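Acetate kinase (Entamoeba histolytica, PDB 4H0O) probably catalyses the magnesium-dependent, reversible interconversion of acetate and acetyl phosphate, as a pyrophosphate-dependent acetate kinase of the ASKHA superfamily with a ribonuclease H-like fold. Local coordinates at residues F105-I111 against R148-I153; L116-K120 against F134-E138; L338-R344 against N363-K369; L354-D359 against T375-V381. The contacts are given in a common frame with arbitrary orientation. Numbering follows the deposited sequence.

Contact 1: F105-I111 against R148-I153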
loop_
_atom_site.group_PDB
_atom_site.type_symbol
_atom_site.label_atom_id
_atom_site.label_comp_id
_atom_site.label_asym_id
_atom_site.label_seq_id
_atom_site.Cartn_x
_atom_site.Cartn_y
_atom_site.Cartn_z
ATOM N N PHE B 105 5.210 -8.063 -24.295
ATOM C CA PHE B 105 5.079 -6.712 -24.831
ATOM C C PHE B 105 5.665 -5.619 -23.926
ATOM O O PHE B 105 5.004 -5.135 -23.002
ATOM C CB PHE B 105 3.615 -6.415 -25.178
ATOM C CG PHE B 105 3.091 -7.208 -26.350
ATOM C CD1 PHE B 105 3.276 -6.755 -27.648
ATOM C CD2 PHE B 105 2.401 -8.397 -26.154
ATOM C CE1 PHE B 105 2.791 -7.476 -28.730
ATOM C CE2 PHE B 105 1.914 -9.121 -27.231
ATOM C CZ PHE B 105 2.110 -8.659 -28.519
ATOM N N LYS B 106 6.912 -5.245 -24.207
ATOM C CA LYS B 106 7.561 -4.116 -23.547
ATOM C C LYS B 106 7.301 -2.855 -24.362
ATOM O O LYS B 106 7.501 -1.734 -23.888
ATOM C CB LYS B 106 9.070 -4.361 -23.408
ATOM C CG LYS B 106 9.448 -5.449 -22.404
ATOM C CD LYS B 106 10.327 -6.511 -23.048
ATOM C CE LYS B 106 10.566 -7.686 -22.104
ATOM N NZ LYS B 106 10.444 -9.000 -22.808
ATOM N N LYS B 107 6.862 -3.054 -25.601
ATOM C CA LYS B 107 6.504 -1.950 -26.480
ATOM C C LYS B 107 5.188 -2.239 -27.189
ATOM O O LYS B 107 4.860 -3.397 -27.461
ATOM C CB LYS B 107 7.607 -1.712 -27.518
ATOM C CG LYS B 107 8.862 -1.050 -26.966
ATOM C CD LYS B 107 9.971 -0.949 -28.015
ATOM C CE LYS B 107 10.475 -2.323 -28.441
ATOM N NZ LYS B 107 11.762 -2.245 -29.197
ATOM N N SER B 108 4.430 -1.188 -27.490
ATOM C CA SER B 108 3.312 -1.320 -28.412
ATOM C C SER B 108 3.910 -1.715 -29.759
ATOM O O SER B 108 5.098 -1.494 -29.993
ATOM C CB SER B 108 2.535 -0.011 -28.520
ATOM O OG SER B 108 1.857 0.273 -27.311
ATOM N N ALA B 109 3.112 -2.298 -30.646
ATOM C CA ALA B 109 3.696 -2.894 -31.843
ATOM C C ALA B 109 2.865 -2.767 -33.107
ATOM O O ALA B 109 1.634 -2.743 -33.062
ATOM C CB ALA B 109 4.028 -4.360 -31.585
ATOM N N VAL B 110 3.561 -2.692 -34.236
ATOM C CA VAL B 110 2.949 -2.903 -35.536
ATOM C C VAL B 110 2.568 -4.378 -35.578
ATOM O O VAL B 110 3.318 -5.223 -35.085
ATOM C CB VAL B 110 3.939 -2.579 -36.668
ATOM C CG1 VAL B 110 3.354 -2.941 -38.026
ATOM C CG2 VAL B 110 4.329 -1.105 -36.625
ATOM N N ILE B 111 1.407 -4.691 -36.143
ATOM C CA ILE B 111 0.893 -6.058 -36.094
ATOM C C ILE B 111 1.410 -6.940 -37.232
ATOM O O ILE B 111 1.205 -6.636 -38.410
ATOM C CB ILE B 111 -0.650 -6.084 -36.089
ATOM C CG1 ILE B 111 -1.188 -5.288 -34.897
ATOM C CG2 ILE B 111 -1.156 -7.515 -36.040
ATOM C CD1 ILE B 111 -2.689 -5.063 -34.925
ATOM N N ARG B 148 -1.567 -1.092 -43.006
ATOM C CA ARG B 148 -0.733 -1.168 -41.812
ATOM C C ARG B 148 -1.598 -1.006 -40.562
ATOM O O ARG B 148 -2.429 -0.096 -40.483
ATOM C CB ARG B 148 0.343 -0.081 -41.851
ATOM C CG ARG B 148 1.126 -0.027 -43.157
ATOM C CD ARG B 148 2.031 -1.237 -43.314
ATOM N NE ARG B 148 3.237 -1.125 -42.499
ATOM C CZ ARG B 148 3.751 -2.117 -41.779
ATOM N NH1 ARG B 148 3.159 -3.305 -41.763
ATOM N NH2 ARG B 148 4.855 -1.922 -41.069
ATOM N N GLN B 149 -1.420 -1.902 -39.597
ATOM C CA GLN B 149 -2.191 -1.846 -38.359
ATOM C C GLN B 149 -1.276 -1.993 -37.149
ATOM O O GLN B 149 -0.230 -2.648 -37.226
ATOM C CB GLN B 149 -3.294 -2.916 -38.353
ATOM C CG GLN B 149 -4.180 -2.883 -39.598
ATOM C CD GLN B 149 -5.485 -3.640 -39.436
ATOM O OE1 GLN B 149 -6.016 -3.765 -38.330
ATOM N NE2 GLN B 149 -6.015 -4.143 -40.548
ATOM N N TYR B 150 -1.667 -1.368 -36.042
ATOM C CA TYR B 150 -0.862 -1.391 -34.825
ATOM C C TYR B 150 -1.721 -1.623 -33.592
ATOM O O TYR B 150 -2.903 -1.265 -33.561
ATOM C CB TYR B 150 -0.070 -0.089 -34.667
ATOM C CG TYR B 150 -0.911 1.152 -34.433
ATOM C CD1 TYR B 150 -1.446 1.861 -35.499
ATOM C CD2 TYR B 150 -1.139 1.630 -33.150
ATOM C CE1 TYR B 150 -2.199 3.000 -35.294
ATOM C CE2 TYR B 150 -1.893 2.768 -32.935
ATOM C CZ TYR B 150 -2.419 3.448 -34.010
ATOM O OH TYR B 150 -3.165 4.581 -33.797
ATOM N N VAL B 151 -1.118 -2.229 -32.575
ATOM C CA VAL B 151 -1.810 -2.446 -31.316
ATOM C C VAL B 151 -1.131 -1.656 -30.197
ATOM O O VAL B 151 0.063 -1.819 -29.934
ATOM C CB VAL B 151 -1.910 -3.954 -30.973
ATOM C CG1 VAL B 151 -0.545 -4.623 -31.032
ATOM C CG2 VAL B 151 -2.556 -4.155 -29.623
ATOM N N ALA B 152 -1.890 -0.767 -29.568
ATOM C CA ALA B 152 -1.381 0.002 -28.438
ATOM C C ALA B 152 -1.574 -0.806 -27.156
ATOM O O ALA B 152 -2.709 -1.089 -26.770
ATOM C CB ALA B 152 -2.097 1.329 -28.343
ATOM N N ILE B 153 -0.475 -1.181 -26.503
ATOM C CA ILE B 153 -0.546 -2.031 -25.313
ATOM C C ILE B 153 -0.511 -1.218 -24.011
ATOM O O ILE B 153 0.431 -0.465 -23.761
ATOM C CB ILE B 153 0.571 -3.103 -25.300
ATOM C CG1 ILE B 153 0.263 -4.221 -26.299
ATOM C CG2 ILE B 153 0.706 -3.717 -23.923
ATOM C CD1 ILE B 153 0.725 -3.941 -27.700
HETATM O O HOH W 1 0.221 -4.177 -39.933
#
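Ile111 lays its side chain along Val151, CG1 to CG1 at 4.0 Å, where the short strand 109-110 borders strand 148-153 at one edge of a mixed sheet in the ribonuclease H-like fold. The pairing is antiparallel. Ala109 and Val151 form the hydrogen-bonded pair, with Ala109 N to Val151 O at 3.2 Å and Val151 N to Ala109 O at 2.8 Å; Val110 and Tyr150 form the adjoining non-hydrogen-bonded pair, and Ile111 N then reaches Gln149 O at 2.8 Å. Beyond Ile111 a water takes over the ladder, accepting from Gln149 N and donating to Ile111 O. Phe105 CD1 meets Ile153 CD1 at 3.8 Å, and the Phe105 ring also rests on helix 113-120, whereas Val110 and Tyr150 face helix 390-402, where Tyr150 OH bonds Ile394 O. Strand 148-153 leads directly into Asp154, the predicted proton donor/acceptor. At that end the ladder is continued by a side chain: Ile153 N donates to Ser108 OG at 2.9 Å.

Contact 2: L116-K120 against F134-E138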
loop_
_atom_site.group_PDB
_atom_site.type_symbol
_atom_site.label_atom_id
_atom_site.label_comp_id
_atom_site.label_asym_id
_atom_site.label_seq_id
_atom_site.Cartn_x
_atom_site.Cartn_y
_atom_site.Cartn_z
ATOM N N LEU B 116 0.499 -11.223 -33.484
ATOM C CA LEU B 116 -0.793 -11.901 -33.374
ATOM C C LEU B 116 -0.699 -13.171 -32.526
ATOM O O LEU B 116 -1.578 -13.450 -31.707
ATOM C CB LEU B 116 -1.349 -12.231 -34.762
ATOM C CG LEU B 116 -2.010 -11.085 -35.528
ATOM C CD1 LEU B 116 -2.254 -11.466 -36.982
ATOM C CD2 LEU B 116 -3.318 -10.681 -34.857
ATOM N N LYS B 117 0.373 -13.930 -32.726
ATOM C CA LYS B 117 0.617 -15.147 -31.957
ATOM C C LYS B 117 0.823 -14.833 -30.473
ATOM O O LYS B 117 0.317 -15.545 -29.602
ATOM C CB LYS B 117 1.838 -15.880 -32.524
ATOM C CG LYS B 117 2.362 -17.016 -31.662
ATOM C CD LYS B 117 3.845 -17.248 -31.928
ATOM C CE LYS B 117 4.625 -15.940 -31.819
ATOM N NZ LYS B 117 6.084 -16.100 -32.082
ATOM N N GLU B 118 1.555 -13.759 -30.192
ATOM C CA GLU B 118 1.838 -13.363 -28.815
ATOM C C GLU B 118 0.619 -12.743 -28.129
ATOM O O GLU B 118 0.420 -12.927 -26.930
ATOM C CB GLU B 118 3.035 -12.407 -28.758
ATOM C CG GLU B 118 4.376 -13.048 -29.110
ATOM C CD GLU B 118 4.854 -14.045 -28.066
ATOM O OE1 GLU B 118 4.328 -14.033 -26.932
ATOM O OE2 GLU B 118 5.763 -14.843 -28.380
ATOM N N LEU B 119 -0.188 -12.011 -28.892
ATOM C CA LEU B 119 -1.434 -11.448 -28.376
ATOM C C LEU B 119 -2.402 -12.558 -27.963
ATOM O O LEU B 119 -3.111 -12.444 -26.958
ATOM C CB LEU B 119 -2.093 -10.538 -29.417
ATOM C CG LEU B 119 -1.436 -9.184 -29.699
ATOM C CD1 LEU B 119 -2.085 -8.495 -30.896
ATOM C CD2 LEU B 119 -1.509 -8.289 -28.471
ATOM N N LYS B 120 -2.416 -13.632 -28.747
ATOM C CA LYS B 120 -3.277 -14.785 -28.497
ATOM C C LYS B 120 -2.993 -15.433 -27.143
ATOM O O LYS B 120 -3.910 -15.896 -26.463
ATOM C CB LYS B 120 -3.100 -15.811 -29.619
ATOM C CG LYS B 120 -3.945 -17.067 -29.484
ATOM C CD LYS B 120 -5.424 -16.773 -29.678
ATOM C CE LYS B 120 -6.228 -18.062 -29.820
ATOM N NZ LYS B 120 -6.035 -18.993 -28.670
ATOM N N PHE B 134 -9.082 -8.644 -29.399
ATOM C CA PHE B 134 -8.401 -9.574 -30.302
ATOM C C PHE B 134 -9.276 -9.924 -31.503
ATOM O O PHE B 134 -8.808 -9.897 -32.645
ATOM C CB PHE B 134 -7.974 -10.852 -29.570
ATOM C CG PHE B 134 -7.130 -11.779 -30.407
ATOM C CD1 PHE B 134 -5.771 -11.550 -30.563
ATOM C CD2 PHE B 134 -7.695 -12.882 -31.036
ATOM C CE1 PHE B 134 -4.991 -12.398 -31.334
ATOM C CE2 PHE B 134 -6.919 -13.734 -31.806
ATOM C CZ PHE B 134 -5.565 -13.492 -31.955
ATOM N N GLY B 135 -10.540 -10.250 -31.240
ATOM C CA GLY B 135 -11.478 -10.602 -32.296
ATOM C C GLY B 135 -11.608 -9.501 -33.333
ATOM O O GLY B 135 -11.675 -9.768 -34.537
ATOM N N VAL B 136 -11.640 -8.258 -32.860
ATOM C CA VAL B 136 -11.720 -7.098 -33.741
ATOM C C VAL B 136 -10.442 -6.966 -34.566
ATOM O O VAL B 136 -10.499 -6.675 -35.759
ATOM C CB VAL B 136 -11.985 -5.803 -32.944
ATOM C CG1 VAL B 136 -11.875 -4.577 -33.844
ATOM C CG2 VAL B 136 -13.356 -5.858 -32.291
ATOM N N ILE B 137 -9.296 -7.193 -33.926
ATOM C CA ILE B 137 -8.006 -7.162 -34.614
ATOM C C ILE B 137 -7.921 -8.210 -35.733
ATOM O O ILE B 137 -7.506 -7.896 -36.848
ATOM C CB ILE B 137 -6.824 -7.342 -33.627
ATOM C CG1 ILE B 137 -6.657 -6.089 -32.767
ATOM C CG2 ILE B 137 -5.533 -7.624 -34.374
ATOM C CD1 ILE B 137 -5.549 -6.186 -31.731
ATOM N N GLU B 138 -8.321 -9.444 -35.437
ATOM C CA GLU B 138 -8.300 -10.517 -36.433
ATOM C C GLU B 138 -9.178 -10.225 -37.652
ATOM O O GLU B 138 -8.750 -10.421 -38.790
ATOM C CB GLU B 138 -8.688 -11.860 -35.803
ATOM C CG GLU B 138 -7.498 -12.743 -35.443
ATOM C CD GLU B 138 -7.899 -14.169 -35.098
ATOM O OE1 GLU B 138 -9.079 -14.392 -34.749
ATOM O OE2 GLU B 138 -7.032 -15.067 -35.180
#
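Apolar packing carries the contact between the nearly antiparallel helical segments 116-120 and 134-138, whose axes make an angle of 160° and approach to 11.4 Å. That wide spacing is filled by large side chains. Phe134 points across the gap and brings its CE1 atom to 3.9 Å from Leu119 CB and 4.3 Å from Leu116 CD2, so that Leu119 meets the edge of the ring. One turn further on, Ile137 continues the hydrophobic seam: its CG2 lies 3.8 Å from Leu116 CD2 and its CD1 4.2 Å from Leu119 CD1. The aliphatic part of an exposed lysine adds to the packing, with Lys120 CD 4.0 Å from Phe134 CZ.

Polar atoms take part through the backbone. Leu116 O lies 3.6 Å from Phe134 CE1, near the plane of the ring, while accepting the helical hydrogen bond from Lys120 N at 3.1 Å.

The two helices form the connection between strands 109-110 and 148-153 and pack on the sheet of the ribonuclease H-like fold. Leu119 touches Phe98 and Ile137 touches His96, both on strand 93-98, while Val136 meets strand 16-21 and helix 73-86, a neighbour of helix 129-143.

Contact 3: L338-R344 against N363-K369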
loop_
_atom_site.group_PDB
_atom_site.type_symbol
_atom_site.label_atom_id
_atom_site.label_comp_id
_atom_site.label_asym_id
_atom_site.label_seq_id
_atom_site.Cartn_x
_atom_site.Cartn_y
_atom_site.Cartn_z
ATOM N N LEU B 338 -9.898 15.594 -14.008
ATOM C CA LEU B 338 -10.103 16.780 -14.832
ATOM C C LEU B 338 -11.322 17.592 -14.401
ATOM O O LEU B 338 -11.310 18.821 -14.478
ATOM C CB LEU B 338 -10.258 16.376 -16.301
ATOM C CG LEU B 338 -9.115 15.574 -16.924
ATOM C CD1 LEU B 338 -9.521 15.031 -18.285
ATOM C CD2 LEU B 338 -7.851 16.418 -17.042
ATOM N N GLU B 339 -12.362 16.903 -13.936
ATOM C CA GLU B 339 -13.680 17.522 -13.773
ATOM C C GLU B 339 -14.221 17.538 -12.339
ATOM O O GLU B 339 -15.404 17.800 -12.129
ATOM C CB GLU B 339 -14.718 16.758 -14.605
ATOM C CG GLU B 339 -14.319 16.560 -16.066
ATOM C CD GLU B 339 -15.376 15.827 -16.876
ATOM O OE1 GLU B 339 -16.424 15.456 -16.303
ATOM O OE2 GLU B 339 -15.160 15.624 -18.090
ATOM N N VAL B 340 -13.364 17.255 -11.360
ATOM C CA VAL B 340 -13.777 17.232 -9.955
ATOM C C VAL B 340 -12.753 18.015 -9.129
ATOM O O VAL B 340 -11.771 17.447 -8.648
ATOM C CB VAL B 340 -13.946 15.825 -9.351
ATOM C CG1 VAL B 340 -14.467 15.911 -7.925
ATOM C CG2 VAL B 340 -14.888 14.996 -10.207
ATOM N N TRP B 341 -12.992 19.314 -8.954
ATOM C CA TRP B 341 -12.021 20.188 -8.293
ATOM C C TRP B 341 -11.846 19.911 -6.797
ATOM O O TRP B 341 -10.794 20.216 -6.228
ATOM C CB TRP B 341 -12.369 21.665 -8.520
ATOM C CG TRP B 341 -13.634 22.102 -7.857
ATOM C CD1 TRP B 341 -14.880 22.126 -8.410
ATOM C CD2 TRP B 341 -13.777 22.592 -6.519
ATOM N NE1 TRP B 341 -15.793 22.595 -7.497
ATOM C CE2 TRP B 341 -15.141 22.890 -6.326
ATOM C CE3 TRP B 341 -12.885 22.807 -5.462
ATOM C CZ2 TRP B 341 -15.637 23.391 -5.121
ATOM C CZ3 TRP B 341 -13.376 23.304 -4.265
ATOM C CH2 TRP B 341 -14.740 23.591 -4.105
ATOM N N GLN B 342 -12.871 19.350 -6.161
ATOM C CA GLN B 342 -12.810 19.053 -4.732
ATOM C C GLN B 342 -11.730 18.020 -4.409
ATOM O O GLN B 342 -11.087 18.096 -3.360
ATOM C CB GLN B 342 -14.168 18.571 -4.208
ATOM C CG GLN B 342 -15.264 19.635 -4.179
ATOM C CD GLN B 342 -16.073 19.677 -5.460
ATOM O OE1 GLN B 342 -15.630 19.189 -6.502
ATOM N NE2 GLN B 342 -17.268 20.255 -5.390
ATOM N N VAL B 343 -11.541 17.054 -5.305
ATOM C CA VAL B 343 -10.506 16.038 -5.130
ATOM C C VAL B 343 -9.114 16.658 -5.204
ATOM O O VAL B 343 -8.258 16.385 -4.358
ATOM C CB VAL B 343 -10.643 14.896 -6.166
ATOM C CG1 VAL B 343 -9.356 14.090 -6.267
ATOM C CG2 VAL B 343 -11.807 13.986 -5.800
ATOM N N ARG B 344 -8.900 17.503 -6.210
ATOM C CA ARG B 344 -7.619 18.182 -6.392
ATOM C C ARG B 344 -7.303 19.083 -5.203
ATOM O O ARG B 344 -6.167 19.125 -4.727
ATOM C CB ARG B 344 -7.619 19.004 -7.686
ATOM C CG ARG B 344 -7.813 18.186 -8.966
ATOM C CD ARG B 344 -7.619 19.050 -10.208
ATOM N NE ARG B 344 -8.599 20.132 -10.296
ATOM C CZ ARG B 344 -9.557 20.201 -11.215
ATOM N NH1 ARG B 344 -9.660 19.257 -12.140
ATOM N NH2 ARG B 344 -10.408 21.221 -11.217
ATOM N N ASN B 363 -8.708 26.587 -9.965
ATOM C CA ASN B 363 -9.050 25.193 -9.709
ATOM C C ASN B 363 -10.551 24.927 -9.734
ATOM O O ASN B 363 -10.998 23.919 -10.284
ATOM C CB ASN B 363 -8.458 24.725 -8.379
ATOM C CG ASN B 363 -8.782 23.275 -8.079
ATOM O OD1 ASN B 363 -8.403 22.375 -8.832
ATOM N ND2 ASN B 363 -9.481 23.038 -6.973
ATOM N N GLU B 364 -11.326 25.835 -9.142
ATOM C CA GLU B 364 -12.776 25.663 -9.051
ATOM C C GLU B 364 -13.482 25.808 -10.399
ATOM O O GLU B 364 -14.638 25.413 -10.541
ATOM C CB GLU B 364 -13.375 26.635 -8.026
ATOM C CG GLU B 364 -13.169 26.211 -6.573
ATOM C CD GLU B 364 -13.537 27.298 -5.574
ATOM O OE1 GLU B 364 -14.463 28.089 -5.855
ATOM O OE2 GLU B 364 -12.891 27.361 -4.505
ATOM N N LYS B 365 -12.785 26.364 -11.387
ATOM C CA LYS B 365 -13.388 26.623 -12.694
ATOM C C LYS B 365 -12.836 25.735 -13.809
ATOM O O LYS B 365 -13.388 25.694 -14.909
ATOM C CB LYS B 365 -13.233 28.102 -13.064
ATOM C CG LYS B 365 -13.945 29.043 -12.104
ATOM C CD LYS B 365 -13.524 30.493 -12.295
ATOM C CE LYS B 365 -14.217 31.387 -11.278
ATOM N NZ LYS B 365 -14.144 30.804 -9.907
ATOM N N SER B 366 -11.752 25.020 -13.524
ATOM C CA SER B 366 -11.126 24.169 -14.533
ATOM C C SER B 366 -11.854 22.835 -14.710
ATOM O O SER B 366 -12.149 22.135 -13.737
ATOM C CB SER B 366 -9.654 23.926 -14.193
ATOM O OG SER B 366 -9.018 23.172 -15.207
ATOM N N MET B 367 -12.149 22.494 -15.959
ATOM C CA MET B 367 -12.742 21.202 -16.274
ATOM C C MET B 367 -11.761 20.368 -17.091
ATOM O O MET B 367 -12.122 19.322 -17.635
ATOM C CB MET B 367 -14.067 21.375 -17.020
ATOM C CG MET B 367 -15.188 21.942 -16.165
ATOM S SD MET B 367 -15.735 20.823 -14.853
ATOM C CE MET B 367 -16.635 19.606 -15.815
ATOM N N GLY B 368 -10.522 20.840 -17.171
ATOM C CA GLY B 368 -9.458 20.092 -17.814
ATOM C C GLY B 368 -9.656 19.860 -19.299
ATOM O O GLY B 368 -9.203 18.849 -19.838
ATOM N N LYS B 369 -10.326 20.797 -19.964
ATOM C CA LYS B 369 -10.490 20.717 -21.412
ATOM C C LYS B 369 -9.157 20.940 -22.115
ATOM O O LYS B 369 -8.986 20.571 -23.279
ATOM C CB LYS B 369 -11.538 21.716 -21.904
ATOM C CG LYS B 369 -12.964 21.320 -21.548
ATOM C CD LYS B 369 -13.197 19.847 -21.855
ATOM C CE LYS B 369 -14.561 19.370 -21.378
ATOM N NZ LYS B 369 -14.685 17.886 -21.493
#
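Leu338, in helix 334-339, lies with its CA 4.5 Å from Gly368 CA. The tight approach leaves no room for a side chain at Gly368, where a CB would collide with Leu338 CB, and the positive phi of Gly368 also suits glycine. Glu339 follows, its CB 3.6 Å from Met367 CE; its OE2 stands 4.1 Å from Lys369 NZ, beyond salt-bridge distance. Val340 turns away to helix 285-293 and takes the N-cap position of helix 341-350. In that helix's first turn, Trp341 offers a ring face to Glu364, whose CG sits 3.5 Å from the centroid of the six-membered ring in a CH-pi contact, while Trp341 O accepts from Asn363 ND2 at 3.2 Å. Arg344 then gathers the surrounding acceptors: NE donates to Asn363 OD1 at 2.7 Å, NH2 to Asn363 O at 2.9 Å and to Ser366 O at 3.2 Å, and NH1 to Leu338 O at 2.9 Å. Arg344 thus ties helix 334-339 to segment 363-369. The result is an arginine-centred hydrogen-bond network joining helices 334-339, 341-350 and 360-365 in the ribonuclease H-like ASKHA fold, with Glu339 at its border beside Arg286 of the predicted ATP site.

Contact 4: L354-D359 against T375-V381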
loop_
_atom_site.group_PDB
_atom_site.type_symbol
_atom_site.label_atom_id
_atom_site.label_comp_id
_atom_site.label_asym_id
_atom_site.label_seq_id
_atom_site.Cartn_x
_atom_site.Cartn_y
_atom_site.Cartn_z
ATOM N N LEU B 354 4.637 20.772 1.383
ATOM C CA LEU B 354 5.717 20.421 0.461
ATOM C C LEU B 354 5.978 21.517 -0.577
ATOM O O LEU B 354 6.858 21.376 -1.429
ATOM C CB LEU B 354 5.409 19.097 -0.246
ATOM C CG LEU B 354 5.342 17.829 0.610
ATOM C CD1 LEU B 354 4.521 16.751 -0.081
ATOM C CD2 LEU B 354 6.737 17.303 0.925
ATOM N N GLY B 355 5.210 22.602 -0.509
ATOM C CA GLY B 355 5.400 23.720 -1.418
ATOM C C GLY B 355 4.389 23.790 -2.550
ATOM O O GLY B 355 4.751 24.080 -3.696
ATOM N N ILE B 356 3.121 23.527 -2.238
ATOM C CA ILE B 356 2.047 23.666 -3.220
ATOM C C ILE B 356 1.134 24.841 -2.879
ATOM O O ILE B 356 0.396 24.808 -1.890
ATOM C CB ILE B 356 1.213 22.369 -3.368
ATOM C CG1 ILE B 356 2.030 21.296 -4.087
ATOM C CG2 ILE B 356 -0.066 22.635 -4.153
ATOM C CD1 ILE B 356 1.282 19.995 -4.330
ATOM N N GLU B 357 1.199 25.879 -3.709
ATOM C CA GLU B 357 0.375 27.068 -3.541
ATOM C C GLU B 357 -0.657 27.101 -4.660
ATOM O O GLU B 357 -0.359 27.516 -5.783
ATOM C CB GLU B 357 1.250 28.321 -3.586
ATOM C CG GLU B 357 2.539 28.185 -2.787
ATOM C CD GLU B 357 3.431 29.412 -2.874
ATOM O OE1 GLU B 357 3.350 30.149 -3.882
ATOM O OE2 GLU B 357 4.216 29.636 -1.928
ATOM N N LEU B 358 -1.870 26.659 -4.345
ATOM C CA LEU B 358 -2.903 26.466 -5.355
ATOM C C LEU B 358 -3.717 27.737 -5.601
ATOM O O LEU B 358 -4.170 28.386 -4.655
ATOM C CB LEU B 358 -3.832 25.320 -4.936
ATOM C CG LEU B 358 -4.579 24.581 -6.048
ATOM C CD1 LEU B 358 -3.604 23.822 -6.933
ATOM C CD2 LEU B 358 -5.613 23.634 -5.472
ATOM N N ASP B 359 -3.891 28.100 -6.870
ATOM C CA ASP B 359 -4.816 29.171 -7.217
ATOM C C ASP B 359 -6.223 28.586 -7.147
ATOM O O ASP B 359 -6.667 27.895 -8.071
ATOM C CB ASP B 359 -4.522 29.725 -8.614
ATOM C CG ASP B 359 -5.198 31.069 -8.871
ATOM O OD1 ASP B 359 -6.292 31.313 -8.317
ATOM O OD2 ASP B 359 -4.631 31.884 -9.633
ATOM N N THR B 375 -1.635 25.887 -10.045
ATOM C CA THR B 375 -0.798 26.505 -9.021
ATOM C C THR B 375 -0.265 27.853 -9.486
ATOM O O THR B 375 -0.142 28.102 -10.689
ATOM C CB THR B 375 0.409 25.617 -8.637
ATOM O OG1 THR B 375 0.871 24.897 -9.787
ATOM C CG2 THR B 375 0.030 24.631 -7.556
ATOM N N MET B 376 0.049 28.716 -8.525
ATOM C CA MET B 376 0.776 29.945 -8.807
ATOM C C MET B 376 2.118 29.575 -9.434
ATOM O O MET B 376 2.680 28.522 -9.125
ATOM C CB MET B 376 1.018 30.726 -7.512
ATOM C CG MET B 376 -0.217 30.901 -6.635
ATOM S SD MET B 376 -1.514 31.887 -7.417
ATOM C CE MET B 376 -2.728 31.977 -6.096
ATOM N N PRO B 377 2.628 30.424 -10.338
ATOM C CA PRO B 377 3.950 30.197 -10.940
ATOM C C PRO B 377 5.086 30.312 -9.925
ATOM O O PRO B 377 6.178 29.796 -10.167
ATOM C CB PRO B 377 4.057 31.311 -11.990
ATOM C CG PRO B 377 3.036 32.329 -11.592
ATOM C CD PRO B 377 1.922 31.553 -10.963
ATOM N N SER B 378 4.833 30.982 -8.807
ATOM C CA SER B 378 5.816 31.065 -7.733
ATOM C C SER B 378 5.879 29.765 -6.934
ATOM O O SER B 378 6.889 29.473 -6.287
ATOM C CB SER B 378 5.486 32.225 -6.798
ATOM O OG SER B 378 4.163 32.118 -6.305
ATOM N N SER B 379 4.796 28.990 -6.985
ATOM C CA SER B 379 4.685 27.751 -6.215
ATOM C C SER B 379 5.819 26.780 -6.525
ATOM O O SER B 379 6.094 26.483 -7.690
ATOM C CB SER B 379 3.337 27.074 -6.478
ATOM O OG SER B 379 3.222 25.861 -5.756
ATOM N N LYS B 380 6.465 26.290 -5.468
ATOM C CA LYS B 380 7.612 25.393 -5.589
ATOM C C LYS B 380 7.272 24.157 -6.421
ATOM O O LYS B 380 7.941 23.862 -7.416
ATOM C CB LYS B 380 8.106 24.972 -4.203
ATOM C CG LYS B 380 9.406 24.177 -4.230
ATOM C CD LYS B 380 9.557 23.320 -2.981
ATOM C CE LYS B 380 10.819 22.472 -3.044
ATOM N NZ LYS B 380 10.909 21.527 -1.897
ATOM N N VAL B 381 6.228 23.442 -6.007
ATOM C CA VAL B 381 5.710 22.315 -6.771
ATOM C C VAL B 381 4.571 22.808 -7.658
ATOM O O VAL B 381 3.697 23.548 -7.199
ATOM C CB VAL B 381 5.177 21.204 -5.844
ATOM C CG1 VAL B 381 4.632 20.035 -6.660
ATOM C CG2 VAL B 381 6.270 20.728 -4.906
#
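Thr375 makes a single backbone bridge with Leu358, their CA atoms 4.2 Å apart, and its CG2 packs 3.8 Å from Leu358 CD1 and 3.9 Å from Ile356 CG2; its hydroxyl is engaged by Val383 N and Gln382. Met376 N donates to Glu357 O at 3.0 Å, and its CE reaches 3.7 Å from Asp359 CA. Met376 opens a type I beta turn closed by Ser379 N to Met376 O at 3.0 Å. Within the turn, Ser378 OG donates to Glu357 OE1 at 3.2 Å. Ser379 works in both directions: its OG accepts from Glu357 N at 2.9 Å and donates to Val381 O at 2.8 Å. Lys380 passes against Gly355, where a CB would strike Lys380 CB and the backbone angles themselves call for glycine. Val381 N completes the set by donating to Gly355 O at 2.8 Å, while its CB rests 3.6 Å from Ile356 CG1.

These two loops flank helix 360-365 and strand 372-373, away from the predicted catalytic residues, and Leu354 touches Met321 of the second subunit. Backbone groups, two serine hydroxyls and the Glu357 carboxylate supply the polar links, so two irregular loops are held in defined register without a continuous beta ladder.

The four contacts form two clusters. Contact 2 is nested within the loop closed by contact 1, their centres 11 Å apart, and they share a hydrophobic core in which Phe105 CZ meets Leu119 CD2 at 3.6 Å. Contacts 3 and 4 cross along the chain, centres 16 Å apart, and meet at Asn363 CG and Leu358 CD2, 4.1 Å apart. Contacts 1 and 3 lie on opposite sides of the chain's centre, 33 Å between centres. Among predicted sites, the side chain of Ala152 in contact 1 is about 5 Å from that of Arg97 (substrate), and Ile153 directly precedes Asp154, whereas in contact 3 the Glu339 side chain is about 4 Å from that of Arg286 (ATP).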